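Local structure of Non-reducing end alpha-L-arabinofuranosidase BoGH43B (Bacteroides ovatus, 5JOZ) at residues Leu57-Pro60 and Glu61-Pro64; Leu80-Asp84 and Gly85-Val89. The protein removes terminal non-reducing alpha-L-arabinofuranosyl residues from xyloglucan side branches, turning 'S' units into 'X' units during xyloglucan breakdown. All coordinates share one frame; numbering follows the deposited sequence.

Contact 1 of 2, residues Leu57-Pro60 and Glu61-Pro64; sequences LSRP and ENNP
The guanidinium of R59 has ND2 of N62 over one face, 3.3 Å above its plane and shifted toward the rim, with the guanidinium and amide planes 54° apart. At its edge, in plane, comes OE2 of E61, whose carboxylate stands nearly upright to the guanidinium; this salt bridge is a long, weak one, NE of R59 to OE2 of E61 at 3.4 Å. The stronger charge partner of R59 is D116. N62 holds the turn from within: with CG between the backbone N and the carbonyl carbon (chi1 63°), its amide folds back over the chain, and OD1 of N62 accepts N of R59 at 3.2 Å. ND2 of N62 gives to S115 O and to a water that also takes the S58 amide. O of R59 receives two weak bonds, from N of N62 and, at 3.1 Å, from N of N63. At the start of the turn, CB of L57 packs on CB of N63 at 3.7 Å, the two side chains crossing at about a right angle. P60 and E61 occupy the corners of a type I beta turn from R59 to N62, in the connection between two blades of the GH43 five-bladed beta-propeller.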
# COMPACT_ATOMS: atom_id res chain seq x y z
N LEU A 57 -1.78 1.82 -12.15
CA LEU A 57 -1.86 0.54 -12.83
C LEU A 57 -3.25 -0.11 -12.62
O LEU A 57 -3.41 -1.08 -11.87
CB LEU A 57 -0.69 -0.36 -12.35
CG LEU A 57 0.71 0.28 -12.22
CD1 LEU A 57 1.69 -0.77 -11.72
CD2 LEU A 57 1.22 0.90 -13.53
N SER A 58 -4.22 0.45 -13.34
CA SER A 58 -5.63 0.03 -13.29
C SER A 58 -6.03 -1.05 -14.33
O SER A 58 -7.21 -1.41 -14.40
CB SER A 58 -6.55 1.25 -13.50
OG SER A 58 -6.31 2.28 -12.54
N ARG A 59 -5.08 -1.55 -15.12
CA ARG A 59 -5.38 -2.55 -16.15
C ARG A 59 -4.38 -3.70 -16.09
O ARG A 59 -3.26 -3.52 -15.63
CB ARG A 59 -5.36 -1.90 -17.55
CG ARG A 59 -6.44 -0.82 -17.73
CD ARG A 59 -6.55 -0.30 -19.16
NE ARG A 59 -5.25 0.03 -19.77
CZ ARG A 59 -4.53 1.13 -19.54
NH1 ARG A 59 -4.94 2.06 -18.66
NH2 ARG A 59 -3.38 1.31 -20.17
N PRO A 60 -4.77 -4.90 -16.55
CA PRO A 60 -3.82 -6.04 -16.53
C PRO A 60 -2.56 -5.88 -17.42
O PRO A 60 -1.53 -6.48 -17.12
CB PRO A 60 -4.68 -7.23 -16.99
CG PRO A 60 -5.88 -6.64 -17.68
CD PRO A 60 -6.10 -5.28 -17.08
N GLU A 61 -2.63 -5.10 -18.49
CA GLU A 61 -1.45 -4.92 -19.36
C GLU A 61 -0.37 -4.03 -18.74
O GLU A 61 0.81 -4.22 -19.04
CB GLU A 61 -1.82 -4.47 -20.78
CG GLU A 61 -2.56 -3.14 -20.90
CD GLU A 61 -4.05 -3.28 -21.19
OE1 GLU A 61 -4.71 -4.18 -20.61
OE2 GLU A 61 -4.56 -2.46 -22.00
N ASN A 62 -0.75 -3.09 -17.86
CA ASN A 62 0.23 -2.30 -17.08
C ASN A 62 0.49 -2.78 -15.63
O ASN A 62 1.31 -2.18 -14.95
CB ASN A 62 -0.02 -0.78 -17.17
CG ASN A 62 -1.36 -0.33 -16.59
OD1 ASN A 62 -1.98 -1.03 -15.80
ND2 ASN A 62 -1.80 0.86 -16.99
N ASN A 63 -0.20 -3.83 -15.17
CA ASN A 63 0.19 -4.52 -13.93
C ASN A 63 0.10 -6.05 -14.13
O ASN A 63 -0.83 -6.69 -13.64
CB ASN A 63 -0.66 -4.06 -12.71
CG ASN A 63 0.05 -4.25 -11.35
OD1 ASN A 63 1.18 -4.73 -11.26
ND2 ASN A 63 -0.63 -3.87 -10.27
N PRO A 64 1.07 -6.63 -14.86
CA PRO A 64 1.16 -8.09 -14.96
C PRO A 64 1.61 -8.71 -13.63
O PRO A 64 2.74 -8.46 -13.20
CB PRO A 64 2.20 -8.33 -16.06
CG PRO A 64 3.00 -7.07 -16.12
CD PRO A 64 2.09 -5.95 -15.70
O HOH W 1 -3.85 2.41 -15.32

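Contact 2 of 2, residues Leu80-Asp84 and Gly85-Val89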
# COMPACT_ATOMS: atom_id res chain seq x y z
N LEU A 80 6.76 9.28 -8.52
CA LEU A 80 5.76 10.07 -9.26
C LEU A 80 6.32 11.46 -9.57
O LEU A 80 6.74 12.18 -8.66
CB LEU A 80 4.48 10.22 -8.42
CG LEU A 80 3.42 11.28 -8.76
CD1 LEU A 80 2.78 11.04 -10.12
CD2 LEU A 80 2.32 11.27 -7.72
N ARG A 81 6.31 11.85 -10.84
CA ARG A 81 6.76 13.19 -11.22
C ARG A 81 5.85 13.78 -12.29
O ARG A 81 5.02 13.08 -12.87
CB ARG A 81 8.21 13.15 -11.72
CG ARG A 81 9.22 12.60 -10.72
CD ARG A 81 9.45 13.56 -9.56
NE ARG A 81 10.43 13.04 -8.58
CZ ARG A 81 10.17 12.67 -7.31
NH1 ARG A 81 8.95 12.72 -6.80
NH2 ARG A 81 11.17 12.25 -6.54
N TYR A 82 6.02 15.07 -12.53
CA TYR A 82 5.22 15.83 -13.49
C TYR A 82 6.10 16.77 -14.32
O TYR A 82 6.92 17.50 -13.75
CB TYR A 82 4.17 16.66 -12.74
CG TYR A 82 3.33 17.55 -13.62
CD1 TYR A 82 2.19 17.07 -14.25
CD2 TYR A 82 3.68 18.90 -13.81
CE1 TYR A 82 1.41 17.89 -15.05
CE2 TYR A 82 2.90 19.73 -14.62
CZ TYR A 82 1.77 19.22 -15.23
OH TYR A 82 0.99 20.03 -16.02
N HIS A 83 5.92 16.75 -15.64
CA HIS A 83 6.64 17.64 -16.56
C HIS A 83 5.83 17.95 -17.82
O HIS A 83 5.41 17.03 -18.54
CB HIS A 83 7.99 17.03 -16.94
CG HIS A 83 8.84 17.92 -17.80
ND1 HIS A 83 9.30 19.15 -17.36
CD2 HIS A 83 9.32 17.77 -19.06
CE1 HIS A 83 10.02 19.71 -18.32
NE2 HIS A 83 10.04 18.89 -19.36
N ASP A 84 5.64 19.25 -18.08
CA ASP A 84 4.97 19.75 -19.30
C ASP A 84 3.67 19.02 -19.63
O ASP A 84 3.57 18.30 -20.64
CB ASP A 84 5.95 19.71 -20.49
CG ASP A 84 6.83 20.95 -20.55
OD1 ASP A 84 7.32 21.41 -19.49
OD2 ASP A 84 7.04 21.45 -21.68
N GLY A 85 2.69 19.18 -18.74
CA GLY A 85 1.35 18.63 -18.95
C GLY A 85 1.19 17.13 -18.84
O GLY A 85 0.11 16.62 -19.12
N THR A 86 2.25 16.43 -18.41
CA THR A 86 2.27 14.97 -18.37
C THR A 86 2.82 14.45 -17.01
O THR A 86 3.89 14.86 -16.57
CB THR A 86 3.13 14.42 -19.53
OG1 THR A 86 2.55 14.81 -20.78
CG2 THR A 86 3.24 12.89 -19.49
N PHE A 87 2.07 13.53 -16.37
CA PHE A 87 2.50 12.86 -15.14
C PHE A 87 3.23 11.59 -15.51
O PHE A 87 2.86 10.94 -16.47
CB PHE A 87 1.30 12.48 -14.28
CG PHE A 87 0.56 13.65 -13.75
CD1 PHE A 87 -0.39 14.30 -14.53
CD2 PHE A 87 0.80 14.10 -12.46
CE1 PHE A 87 -1.08 15.39 -14.03
CE2 PHE A 87 0.11 15.20 -11.96
CZ PHE A 87 -0.82 15.85 -12.74
N TYR A 88 4.25 11.24 -14.73
CA TYR A 88 5.07 10.05 -14.95
C TYR A 88 5.15 9.27 -13.65
O TYR A 88 5.39 9.85 -12.59
CB TYR A 88 6.49 10.43 -15.37
CG TYR A 88 6.61 11.09 -16.72
CD1 TYR A 88 6.31 12.43 -16.89
CD2 TYR A 88 7.03 10.37 -17.83
CE1 TYR A 88 6.42 13.04 -18.13
CE2 TYR A 88 7.15 10.97 -19.08
CZ TYR A 88 6.83 12.31 -19.22
OH TYR A 88 6.93 12.92 -20.45
N VAL A 89 4.93 7.95 -13.72
CA VAL A 89 5.12 7.08 -12.59
C VAL A 89 6.01 5.92 -12.98
O VAL A 89 5.63 5.10 -13.81
CB VAL A 89 3.79 6.54 -12.03
CG1 VAL A 89 4.04 5.51 -10.94
CG2 VAL A 89 2.97 7.69 -11.47
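O of R81 takes the shortest bond between 80-84 and 85-89, from N of Y88 at 2.7 Å and nearly straight, and also meets the CA-H of F87. N of R81 returns a bond to O of Y88 at 2.8 Å, this one in the carbonyl plane, and N of H83 reaches O of T86 at 2.9 Å. On one side of the hairpin, the ring of Y82 turns an edge to F87: CD1 of Y82 sits 3.4 Å above the centre of the F87 ring, in an edge-to-face pair with planes at 59°. Y82 has CG opposite its own N (chi1 176°), which carries the ring across to the partner strand, and its hydroxyl OH accepts a weak bond from N of G85 at 3.3 Å. Were Y82 cut back to an alanine, the face of F87 would probably lose this edge and the G85 amide its weak acceptor. Farther along, CD1 of L80 meets CG2 of V89 at 3.6 Å. On the other side, R81 forms salt bridges to D240 and E130, while H83 stacks on F131. D84 and G85, both with positive phi, form the corner of a type I' turn, which closes a tight antiparallel beta hairpin: the first two strands of a propeller blade, whose R81 meets strands 128-132 and 176-183 and D240 of strand 234-243, the first strands of three other blades, consistent with a place near the propeller axis.

From the N terminus, the chain completes the sheet of strands 18-22 to 51-55, and contact 1 then curls the connection that leaves it. Strand 74-83 opens the next blade, and contact 2 closes the hairpin joining it to strand 86-94. The two turns follow in series, neither nesting nor crossing; their centres lie about 19 Å apart. They are tied through the same blade: L57 packs on F103 and V105 of strand 102-107, whose V105 pairs through the backbone with V89, and W114 gives its carbonyl to R59 and is touched by the side chains of F87 and V89. N63 O takes a bond from N328 of the concanavalin A-like part; contact 2 packs between strands 18-22 and 128-132.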